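Local coordinates for protein prophenoloxidase b (PDB 3WKY) that carries a dinuclear type 3 copper site and, as the proenzyme of a crustacean phenoloxidase, probably serves to hydroxylate monophenols and oxidise o-diphenols, at residues Gly421-Leu426 with Ile489-Pro494; Lys499-Arg504 with Asp536-Gly541; Phe279-Arg284 with His368-Lys373. All blocks are in the same frame, centred on the assembly; numbering follows the deposited sequence.

Contact 1 of 3, residues Gly421-Leu426 with Ile489-Pro494; sequences GNITVL and ITVNNP. With NAG (2-acetamido-2-deoxy-beta-D-glucopyranose), chain E.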
loop_
_atom_site.group_PDB
_atom_site.type_symbol
_atom_site.label_atom_id
_atom_site.label_comp_id
_atom_site.label_asym_id
_atom_site.label_seq_id
_atom_site.Cartn_x
_atom_site.Cartn_y
_atom_site.Cartn_z
ATOM N N GLY A 421 -29.960 -5.288 -49.597
ATOM C CA GLY A 421 -31.000 -6.301 -49.698
ATOM C C GLY A 421 -32.090 -5.880 -50.672
ATOM O O GLY A 421 -32.289 -4.687 -50.895
ATOM N N ASN A 422 -32.802 -6.854 -51.234
ATOM C CA ASN A 422 -33.860 -6.559 -52.205
ATOM C C ASN A 422 -35.174 -6.139 -51.543
ATOM O O ASN A 422 -36.021 -5.502 -52.175
ATOM C CB ASN A 422 -34.100 -7.775 -53.111
ATOM C CG ASN A 422 -32.992 -7.977 -54.132
ATOM O OD1 ASN A 422 -32.764 -7.128 -54.989
ATOM N ND2 ASN A 422 -32.308 -9.109 -54.051
ATOM N N ILE A 423 -35.359 -6.501 -50.275
ATOM C CA ILE A 423 -36.621 -6.239 -49.582
ATOM C C ILE A 423 -36.541 -4.953 -48.764
ATOM O O ILE A 423 -35.540 -4.710 -48.097
ATOM C CB ILE A 423 -37.009 -7.422 -48.676
ATOM C CG1 ILE A 423 -37.180 -8.690 -49.511
ATOM C CG2 ILE A 423 -38.281 -7.126 -47.918
ATOM C CD1 ILE A 423 -38.202 -8.546 -50.612
ATOM N N THR A 424 -37.589 -4.134 -48.832
ATOM C CA THR A 424 -37.690 -2.890 -48.073
ATOM C C THR A 424 -38.516 -3.135 -46.816
ATOM O O THR A 424 -39.564 -3.773 -46.875
ATOM C CB THR A 424 -38.389 -1.778 -48.913
ATOM O OG1 THR A 424 -37.522 -1.354 -49.972
ATOM C CG2 THR A 424 -38.724 -0.577 -48.045
ATOM N N VAL A 425 -38.051 -2.656 -45.665
ATOM C CA VAL A 425 -38.872 -2.746 -44.464
ATOM C C VAL A 425 -39.672 -1.453 -44.295
ATOM O O VAL A 425 -39.095 -0.361 -44.232
ATOM C CB VAL A 425 -38.015 -3.017 -43.204
ATOM C CG1 VAL A 425 -38.893 -3.054 -41.961
ATOM C CG2 VAL A 425 -37.265 -4.328 -43.362
ATOM N N LEU A 426 -40.998 -1.573 -44.218
ATOM C CA LEU A 426 -41.866 -0.399 -44.231
ATOM C C LEU A 426 -42.410 -0.032 -42.860
ATOM O O LEU A 426 -42.641 1.142 -42.573
ATOM C CB LEU A 426 -43.044 -0.612 -45.192
ATOM C CG LEU A 426 -42.683 -0.723 -46.670
ATOM C CD1 LEU A 426 -43.926 -1.044 -47.506
ATOM C CD2 LEU A 426 -42.047 0.566 -47.138
ATOM N N ILE A 489 -44.137 -7.282 -39.065
ATOM C CA ILE A 489 -43.246 -6.516 -39.906
ATOM C C ILE A 489 -43.930 -6.339 -41.259
ATOM O O ILE A 489 -44.353 -7.318 -41.872
ATOM C CB ILE A 489 -41.914 -7.249 -40.137
ATOM C CG1 ILE A 489 -41.294 -7.697 -38.800
ATOM C CG2 ILE A 489 -40.946 -6.362 -40.920
ATOM C CD1 ILE A 489 -41.115 -6.569 -37.790
ATOM N N THR A 490 -44.043 -5.095 -41.706
ATOM C CA THR A 490 -44.568 -4.815 -43.042
ATOM C C THR A 490 -43.382 -4.612 -43.974
ATOM O O THR A 490 -42.521 -3.763 -43.710
ATOM C CB THR A 490 -45.436 -3.552 -43.034
ATOM O OG1 THR A 490 -46.503 -3.709 -42.081
ATOM C CG2 THR A 490 -46.043 -3.298 -44.422
ATOM N N VAL A 491 -43.318 -5.394 -45.051
ATOM C CA VAL A 491 -42.220 -5.265 -46.002
ATOM C C VAL A 491 -42.736 -5.051 -47.427
ATOM O O VAL A 491 -43.911 -5.281 -47.713
ATOM C CB VAL A 491 -41.293 -6.483 -45.989
ATOM C CG1 VAL A 491 -40.793 -6.766 -44.569
ATOM C CG2 VAL A 491 -41.997 -7.706 -46.548
ATOM N N ASN A 492 -41.849 -4.607 -48.310
ATOM C CA ASN A 492 -42.171 -4.535 -49.730
ATOM C C ASN A 492 -41.131 -5.245 -50.570
ATOM O O ASN A 492 -39.927 -5.042 -50.391
ATOM C CB ASN A 492 -42.305 -3.089 -50.211
ATOM C CG ASN A 492 -42.830 -3.006 -51.643
ATOM O OD1 ASN A 492 -43.915 -3.509 -51.934
ATOM N ND2 ASN A 492 -42.061 -2.381 -52.540
ATOM N N ASN A 493 -41.602 -6.091 -51.482
ATOM C CA ASN A 493 -40.745 -6.680 -52.491
ATOM C C ASN A 493 -41.008 -5.913 -53.777
ATOM O O ASN A 493 -42.060 -6.085 -54.395
ATOM C CB ASN A 493 -41.088 -8.158 -52.671
ATOM C CG ASN A 493 -40.317 -8.813 -53.801
ATOM O OD1 ASN A 493 -39.500 -8.185 -54.474
ATOM N ND2 ASN A 493 -40.571 -10.102 -54.006
ATOM N N PRO A 494 -40.063 -5.045 -54.166
ATOM C CA PRO A 494 -40.237 -4.210 -55.359
ATOM C C PRO A 494 -39.784 -4.913 -56.629
ATOM O O PRO A 494 -39.875 -4.326 -57.703
ATOM C CB PRO A 494 -39.323 -3.019 -55.079
ATOM C CG PRO A 494 -38.188 -3.623 -54.271
ATOM C CD PRO A 494 -38.855 -4.673 -53.397
HETATM C C1 NAG E . -31.441 -9.245 -55.198
HETATM C C2 NAG E . -29.950 -9.076 -54.850
HETATM C C3 NAG E . -28.962 -9.935 -55.650
HETATM C C4 NAG E . -29.573 -11.158 -56.321
HETATM C C5 NAG E . -30.897 -10.772 -56.944
HETATM C C6 NAG E . -31.482 -11.932 -57.745
HETATM C C7 NAG E . -29.579 -6.763 -54.092
HETATM C C8 NAG E . -30.184 -5.435 -54.444
HETATM N N2 NAG E . -29.568 -7.686 -55.056
HETATM O O3 NAG E . -27.935 -10.366 -54.784
HETATM O O4 NAG E . -28.708 -11.648 -57.322
HETATM O O5 NAG E . -31.758 -10.440 -55.886
HETATM O O6 NAG E . -31.566 -13.073 -56.919
HETATM O O7 NAG E . -29.123 -6.942 -52.962
#
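Leu426 N donates to Thr490 O at 2.7 Å, the shortest of three backbone bonds that tie two antiparallel strand ends together. Two residues back, Thr424 and Asn492 form a hydrogen-bonded pair: Thr424 N gives to Asn492 O, and Asn492 N returns a bond of 2.8 Å to Thr424 O. The same oxygen also has a bent CA-H contact from Val491, CA 3.2 Å from Thr424 O. The next bond in the series would need an N-H at residue 494, and a proline has none; its CD lies 3.2 Å from Asn422 O instead, and the ladder stops there. Val425 and Val491, the non-hydrogen-bonded pair, share the face that meets Ala596 of strand 588-598. Val425 CG1 is anti to its backbone N (chi1 178°), which turns it to Ile489 CG2 at 4.0 Å. Ile423 is modelled in two conformations; in the one described, CG2 comes near Val491 CB, a contact that holds for that copy alone. The other face is more polar, with Thr424, Asn492 and Thr490. Here the extended chain of Leu426 (chi2 175°) lays CD1 3.8 Å from Asn492 CB, and its CB rests near Thr490 CG2. Asn422, Ile423 and Thr424 form an N-glycosylation sequon, and Asn422 ND2 is joined to C1 of the sugar at 1.4 Å. The backbone N of Asn422 is held by Asp598 OD1. The pairing lies in the Ig-like domain, where strand 424-432 is an outer strand of a three-stranded sheet. Its chemistry is divided: main-chain bonds set the register, aliphatic groups face the neighbouring sheet, and the amide nitrogen that carries the glycan lies just beyond the last paired residue.

Contact 2 of 3, residues Lys499-Arg504 with Asp536-Gly541; sequences KRMKLR and DPIAPG. With NAG (2-acetamido-2-deoxy-beta-D-glucopyranose), chain E.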
loop_
_atom_site.group_PDB
_atom_site.type_symbol
_atom_site.label_atom_id
_atom_site.label_comp_id
_atom_site.label_asym_id
_atom_site.label_seq_id
_atom_site.Cartn_x
_atom_site.Cartn_y
_atom_site.Cartn_z
ATOM N N LYS A 499 -39.127 -13.521 -53.482
ATOM C CA LYS A 499 -37.836 -13.364 -52.820
ATOM C C LYS A 499 -37.880 -14.033 -51.455
ATOM O O LYS A 499 -38.871 -13.911 -50.733
ATOM C CB LYS A 499 -37.495 -11.882 -52.654
ATOM C CG LYS A 499 -37.210 -11.120 -53.946
ATOM C CD LYS A 499 -35.903 -11.565 -54.577
ATOM C CE LYS A 499 -35.583 -10.727 -55.805
ATOM N NZ LYS A 499 -34.369 -11.225 -56.504
ATOM N N ARG A 500 -36.817 -14.757 -51.121
ATOM C CA ARG A 500 -36.669 -15.330 -49.789
ATOM C C ARG A 500 -35.930 -14.312 -48.933
ATOM O O ARG A 500 -35.033 -13.616 -49.418
ATOM C CB ARG A 500 -35.834 -16.608 -49.826
ATOM C CG ARG A 500 -36.403 -17.749 -50.646
ATOM C CD ARG A 500 -35.550 -19.012 -50.483
ATOM N NE ARG A 500 -34.118 -18.743 -50.611
ATOM C CZ ARG A 500 -33.500 -18.519 -51.768
ATOM N NH1 ARG A 500 -34.194 -18.526 -52.901
ATOM N NH2 ARG A 500 -32.193 -18.284 -51.801
ATOM N N MET A 501 -36.298 -14.219 -47.665
ATOM C CA MET A 501 -35.529 -13.369 -46.777
ATOM C C MET A 501 -35.435 -13.938 -45.373
ATOM O O MET A 501 -36.244 -14.785 -44.971
ATOM C CB MET A 501 -36.129 -11.975 -46.742
ATOM C CG MET A 501 -37.496 -11.955 -46.175
ATOM S SD MET A 501 -37.488 -10.835 -44.791
ATOM C CE MET A 501 -38.962 -9.911 -45.162
ATOM N N LYS A 502 -34.421 -13.481 -44.647
ATOM C CA LYS A 502 -34.285 -13.788 -43.228
ATOM C C LYS A 502 -34.490 -12.486 -42.447
ATOM O O LYS A 502 -33.855 -11.473 -42.742
ATOM C CB LYS A 502 -32.914 -14.400 -42.946
ATOM C CG LYS A 502 -32.540 -14.431 -41.461
ATOM C CD LYS A 502 -31.474 -15.488 -41.182
ATOM C CE LYS A 502 -32.118 -16.842 -40.940
ATOM N NZ LYS A 502 -31.110 -17.913 -40.702
ATOM N N LEU A 503 -35.420 -12.498 -41.497
ATOM C CA LEU A 503 -35.635 -11.342 -40.641
ATOM C C LEU A 503 -34.703 -11.491 -39.434
ATOM O O LEU A 503 -34.580 -12.578 -38.871
ATOM C CB LEU A 503 -37.083 -11.269 -40.186
ATOM C CG LEU A 503 -38.029 -10.698 -41.250
ATOM C CD1 LEU A 503 -39.477 -10.854 -40.815
ATOM C CD2 LEU A 503 -37.695 -9.231 -41.483
ATOM N N ARG A 504 -34.038 -10.401 -39.067
ATOM C CA ARG A 504 -33.090 -10.427 -37.953
ATOM C C ARG A 504 -33.508 -9.313 -37.036
ATOM O O ARG A 504 -33.476 -8.146 -37.420
ATOM C CB ARG A 504 -31.690 -10.161 -38.479
ATOM C CG ARG A 504 -31.236 -11.158 -39.522
ATOM C CD ARG A 504 -29.915 -10.757 -40.103
ATOM N NE ARG A 504 -29.515 -11.654 -41.176
ATOM C CZ ARG A 504 -28.838 -12.782 -41.007
ATOM N NH1 ARG A 504 -28.440 -13.159 -39.788
ATOM N NH2 ARG A 504 -28.537 -13.523 -42.061
ATOM N N ASP A 536 -41.375 -17.389 -45.348
ATOM C CA ASP A 536 -41.832 -17.934 -46.618
ATOM C C ASP A 536 -41.383 -16.955 -47.697
ATOM O O ASP A 536 -41.183 -15.772 -47.409
ATOM C CB ASP A 536 -43.359 -18.048 -46.634
ATOM C CG ASP A 536 -43.886 -19.018 -45.593
ATOM O OD1 ASP A 536 -43.238 -20.066 -45.374
ATOM O OD2 ASP A 536 -44.947 -18.734 -44.998
ATOM N N PRO A 537 -41.207 -17.438 -48.936
ATOM C CA PRO A 537 -40.920 -16.535 -50.058
ATOM C C PRO A 537 -41.909 -15.369 -50.106
ATOM O O PRO A 537 -43.102 -15.564 -49.860
ATOM C CB PRO A 537 -41.110 -17.435 -51.280
ATOM C CG PRO A 537 -40.759 -18.799 -50.783
ATOM C CD PRO A 537 -41.243 -18.852 -49.356
ATOM N N ILE A 538 -41.408 -14.169 -50.391
ATOM C CA ILE A 538 -42.236 -12.972 -50.419
ATOM C C ILE A 538 -42.620 -12.671 -51.869
ATOM O O ILE A 538 -41.746 -12.516 -52.723
ATOM C CB ILE A 538 -41.461 -11.752 -49.843
ATOM C CG1 ILE A 538 -40.901 -12.069 -48.451
ATOM C CG2 ILE A 538 -42.348 -10.522 -49.765
ATOM C CD1 ILE A 538 -41.966 -12.238 -47.402
ATOM N N ALA A 539 -43.918 -12.615 -52.142
ATOM C CA ALA A 539 -44.409 -12.281 -53.481
ATOM C C ALA A 539 -44.095 -10.828 -53.792
ATOM O O ALA A 539 -44.003 -10.003 -52.876
ATOM C CB ALA A 539 -45.911 -12.512 -53.564
ATOM N N PRO A 540 -43.953 -10.500 -55.087
ATOM C CA PRO A 540 -43.846 -9.090 -55.464
ATOM C C PRO A 540 -44.953 -8.293 -54.791
ATOM O O PRO A 540 -46.085 -8.776 -54.704
ATOM C CB PRO A 540 -44.049 -9.128 -56.980
ATOM C CG PRO A 540 -43.440 -10.444 -57.373
ATOM C CD PRO A 540 -43.790 -11.398 -56.246
ATOM N N GLY A 541 -44.621 -7.111 -54.280
ATOM C CA GLY A 541 -45.577 -6.311 -53.539
ATOM C C GLY A 541 -45.395 -6.346 -52.027
ATOM O O GLY A 541 -44.377 -6.812 -51.503
HETATM C C1 NAG E . -31.441 -9.245 -55.198
HETATM C C2 NAG E . -29.950 -9.076 -54.850
HETATM C C3 NAG E . -28.962 -9.935 -55.650
HETATM C C4 NAG E . -29.573 -11.158 -56.321
HETATM C C5 NAG E . -30.897 -10.772 -56.944
HETATM C C6 NAG E . -31.482 -11.932 -57.745
HETATM C C7 NAG E . -29.579 -6.763 -54.092
HETATM C C8 NAG E . -30.184 -5.435 -54.444
HETATM N N2 NAG E . -29.568 -7.686 -55.056
HETATM O O3 NAG E . -27.935 -10.366 -54.784
HETATM O O4 NAG E . -28.708 -11.648 -57.322
HETATM O O5 NAG E . -31.758 -10.440 -55.886
HETATM O O6 NAG E . -31.566 -13.073 -56.919
HETATM O O7 NAG E . -29.123 -6.942 -52.962
#
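Lys499 and Ile538 make a single antiparallel bridge: Ile538 N gives a bond of 2.6 Å to Lys499 O, and Lys499 N one of 2.9 Å to Ile538 O. Against this short bridge the side chains part company. That of Lys499 bends once, at chi2 (-69°), and then runs out extended, leading away from Ile538 until NZ donates to the ring oxygen O5 of the sugar on Asn422 at 2.8 Å. Met501 turns the other way. Its chi1 of 64° sets CG between the backbone N and the carbonyl carbon, the crowded position, and further bends at chi2 and chi3 fold the thioether chain. CG meets Ile538 CG1 at 4.1 Å, the two side chains crossing obliquely. Ile538 CG1, beside its own backbone N (chi1 -53°), also lies 3.6 Å from Lys499 O. Pro537 adds a CA-H contact to the same oxygen, and its ring brushes Arg500. Met501 and Ile538 both reach Ile545 of strand 541-548, and Met501 also touches Ala596 of strand 588-598. The loop that follows strand 528-534 is therefore pinned beside the start of strand 501-509, where the two sheets of the Ig-like domain face each other.

Contact 3 of 3, residues Phe279-Arg284 with His368-Lys373; sequences FFQDIR and HDPAKK. With EDO (1,2-ethanediol), chain M.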
loop_
_atom_site.group_PDB
_atom_site.type_symbol
_atom_site.label_atom_id
_atom_site.label_comp_id
_atom_site.label_asym_id
_atom_site.label_seq_id
_atom_site.Cartn_x
_atom_site.Cartn_y
_atom_site.Cartn_z
ATOM N N PHE A 279 -9.039 -12.275 -3.101
ATOM C CA PHE A 279 -8.123 -12.226 -4.241
ATOM C C PHE A 279 -8.245 -13.448 -5.149
ATOM O O PHE A 279 -8.500 -14.569 -4.695
ATOM C CB PHE A 279 -6.660 -12.089 -3.784
ATOM C CG PHE A 279 -6.317 -10.728 -3.227
ATOM C CD1 PHE A 279 -5.860 -9.716 -4.067
ATOM C CD2 PHE A 279 -6.433 -10.469 -1.863
ATOM C CE1 PHE A 279 -5.528 -8.463 -3.559
ATOM C CE2 PHE A 279 -6.118 -9.216 -1.351
ATOM C CZ PHE A 279 -5.666 -8.211 -2.198
ATOM N N PHE A 280 -8.057 -13.192 -6.443
ATOM C CA PHE A 280 -7.897 -14.199 -7.488
ATOM C C PHE A 280 -6.449 -14.681 -7.349
ATOM O O PHE A 280 -5.502 -13.926 -7.610
ATOM C CB PHE A 280 -8.134 -13.460 -8.814
ATOM C CG PHE A 280 -8.152 -14.321 -10.069
ATOM C CD1 PHE A 280 -9.312 -14.983 -10.471
ATOM C CD2 PHE A 280 -7.040 -14.360 -10.913
ATOM C CE1 PHE A 280 -9.340 -15.716 -11.677
ATOM C CE2 PHE A 280 -7.053 -15.082 -12.106
ATOM C CZ PHE A 280 -8.214 -15.761 -12.496
ATOM N N GLN A 281 -6.265 -15.929 -6.911
ATOM C CA GLN A 281 -4.930 -16.400 -6.516
ATOM C C GLN A 281 -4.507 -17.675 -7.221
ATOM O O GLN A 281 -5.354 -18.455 -7.655
ATOM C CB GLN A 281 -4.890 -16.660 -5.012
ATOM C CG GLN A 281 -5.161 -15.444 -4.160
ATOM C CD GLN A 281 -5.734 -15.828 -2.813
ATOM O OE1 GLN A 281 -4.994 -16.265 -1.928
ATOM N NE2 GLN A 281 -7.067 -15.708 -2.661
ATOM N N ASP A 282 -3.192 -17.887 -7.299
ATOM C CA ASP A 282 -2.634 -19.113 -7.875
ATOM C C ASP A 282 -3.306 -20.324 -7.248
ATOM O O ASP A 282 -3.485 -20.375 -6.027
ATOM C CB ASP A 282 -1.127 -19.228 -7.574
ATOM C CG ASP A 282 -0.291 -18.111 -8.187
ATOM O OD1 ASP A 282 -0.744 -17.415 -9.116
ATOM O OD2 ASP A 282 0.868 -17.948 -7.749
ATOM N N ILE A 283 -3.681 -21.303 -8.065
ATOM C CA ILE A 283 -4.288 -22.503 -7.511
ATOM C C ILE A 283 -3.237 -23.565 -7.381
ATOM O O ILE A 283 -2.755 -24.096 -8.376
ATOM C CB ILE A 283 -5.411 -23.056 -8.395
ATOM C CG1 ILE A 283 -6.520 -22.026 -8.528
ATOM C CG2 ILE A 283 -5.949 -24.354 -7.795
ATOM C CD1 ILE A 283 -7.134 -21.595 -7.213
ATOM N N ARG A 284 -2.860 -23.855 -6.143
ATOM C CA ARG A 284 -1.863 -24.877 -5.892
ATOM C C ARG A 284 -2.597 -26.186 -5.635
ATOM O O ARG A 284 -3.144 -26.412 -4.560
ATOM C CB ARG A 284 -0.962 -24.459 -4.744
ATOM C CG ARG A 284 0.073 -23.467 -5.236
ATOM C CD ARG A 284 0.194 -22.288 -4.337
ATOM N NE ARG A 284 -0.978 -21.416 -4.386
ATOM C CZ ARG A 284 -1.151 -20.413 -3.533
ATOM N NH1 ARG A 284 -0.239 -20.199 -2.594
ATOM N NH2 ARG A 284 -2.223 -19.635 -3.610
ATOM N N HIS A 368 -11.520 -19.192 -2.093
ATOM C CA HIS A 368 -11.669 -19.223 -0.636
ATOM C C HIS A 368 -10.592 -20.080 0.012
ATOM O O HIS A 368 -10.380 -19.984 1.224
ATOM C CB HIS A 368 -13.027 -19.825 -0.273
ATOM C CG HIS A 368 -13.180 -21.236 -0.743
ATOM N ND1 HIS A 368 -13.377 -21.558 -2.070
ATOM C CD2 HIS A 368 -13.101 -22.414 -0.076
ATOM C CE1 HIS A 368 -13.434 -22.873 -2.198
ATOM N NE2 HIS A 368 -13.270 -23.415 -1.003
ATOM N N ASP A 369 -9.944 -20.938 -0.777
ATOM C CA ASP A 369 -8.905 -21.863 -0.264
ATOM C C ASP A 369 -8.006 -22.318 -1.430
ATOM O O ASP A 369 -7.998 -23.496 -1.801
ATOM C CB ASP A 369 -9.602 -23.050 0.428
ATOM C CG ASP A 369 -8.630 -24.066 1.028
ATOM O OD1 ASP A 369 -7.464 -23.727 1.314
ATOM O OD2 ASP A 369 -9.054 -25.224 1.208
ATOM N N PRO A 370 -7.263 -21.370 -2.037
ATOM C CA PRO A 370 -6.573 -21.647 -3.305
ATOM C C PRO A 370 -5.359 -22.562 -3.198
ATOM O O PRO A 370 -4.931 -23.098 -4.224
ATOM C CB PRO A 370 -6.138 -20.251 -3.784
ATOM C CG PRO A 370 -5.961 -19.472 -2.508
ATOM C CD PRO A 370 -7.095 -19.967 -1.616
ATOM N N ALA A 371 -4.810 -22.730 -1.996
ATOM C CA ALA A 371 -3.677 -23.640 -1.804
ATOM C C ALA A 371 -4.131 -24.967 -1.189
ATOM O O ALA A 371 -3.298 -25.816 -0.811
ATOM C CB ALA A 371 -2.614 -22.991 -0.943
ATOM N N LYS A 372 -5.450 -25.133 -1.083
ATOM C CA LYS A 372 -6.046 -26.375 -0.597
ATOM C C LYS A 372 -5.481 -26.804 0.757
ATOM O O LYS A 372 -5.049 -27.940 0.930
ATOM C CB LYS A 372 -5.871 -27.471 -1.650
ATOM C CG LYS A 372 -6.481 -27.042 -2.983
ATOM C CD LYS A 372 -6.558 -28.177 -3.969
ATOM C CE LYS A 372 -7.526 -27.818 -5.086
ATOM N NZ LYS A 372 -8.923 -27.761 -4.579
ATOM N N LYS A 373 -5.504 -25.874 1.709
ATOM C CA LYS A 373 -5.000 -26.097 3.056
ATOM C C LYS A 373 -6.107 -26.585 3.977
ATOM O O LYS A 373 -5.846 -27.160 5.030
ATOM C CB LYS A 373 -4.454 -24.773 3.611
ATOM C CG LYS A 373 -3.224 -24.253 2.869
ATOM C CD LYS A 373 -2.950 -22.765 3.155
ATOM C CE LYS A 373 -2.867 -22.459 4.625
ATOM N NZ LYS A 373 -2.533 -21.012 4.854
HETATM C C1 EDO M . -8.349 -12.613 0.768
HETATM O O1 EDO M . -8.116 -13.255 -0.492
HETATM C C2 EDO M . -9.543 -13.250 1.480
HETATM O O2 EDO M . -9.291 -14.624 1.820
#
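Two bends in the side chain of Arg284, at chi2 (133°) and chi3 (-70°), set CD and then NE so that the guanidinium lies with one face on Ala371. The methyl CB of Ala371 sits over the centre of that group, 3.9 Å from Arg284 CZ. At the edge and in the guanidinium plane, Asp282 O takes both NH2 at 2.8 Å and NE at 3.2 Å. Both donors come from the same face of the carbonyl, NH2 tilted a little from its plane and NE well above it. NH2 also lies close to Pro370 CG, with the arginine and proline side chains side by side. The backbone joins in, since Arg284 N donates to Pro370 O at 2.9 Å and Ile283 CA approaches that oxygen at 3.4 Å. Pro370 and Ala371 are the middle residues of a type I beta turn from Asp369 to Lys372, which follows helix 356-365 of the copper-containing domain, the helix that supplies His357 and His361 to the copper cluster. An alanine in place of Arg284 would probably leave Asp282 O without its two side-chain donors and take from Ala371 CB the guanidinium face that packs on it, although the backbone bond to Pro370 O could remain. The proline ring is packed from further points: Ile283 CD1 meets Pro370 CB at 3.8 Å, the side chains crossing at about a right angle, and Gln281 OE1 lies 3.4 Å from Pro370 CG. Gln281 NE2 donates almost straight to Phe279 O at 2.7 Å, from above the plane of that carbonyl, which steadies the amide. Other subunits reach this surface: Arg180 NH1 of the second subunit binds Arg284 O and Ala371 O, while Ser295 OG of the third is hydrogen-bonded to Asp282 OD2.

How the contacts relate
Contact 3 comes first along the chain, in loops of the copper-containing domain; contact 1 and then contact 2 follow in the Ig-like domain, on the opposite side of the chain's centre. The centres of contacts 1 and 2 are about 8 Å apart; that of contact 3 lies about 58 Å and 56 Å from them. Loop 536-541 leads into strand 541-548, which pairs with strand 485-493 in the three-stranded sheet (Gly541 N to Asn493 O, a probable bond), while strand 501-509 belongs to the facing seven-stranded sheet. One sugar touches contacts 1 and 2, which together knit a glycosylated end of the domain, while contact 3 faces other subunits of the six-chain assembly.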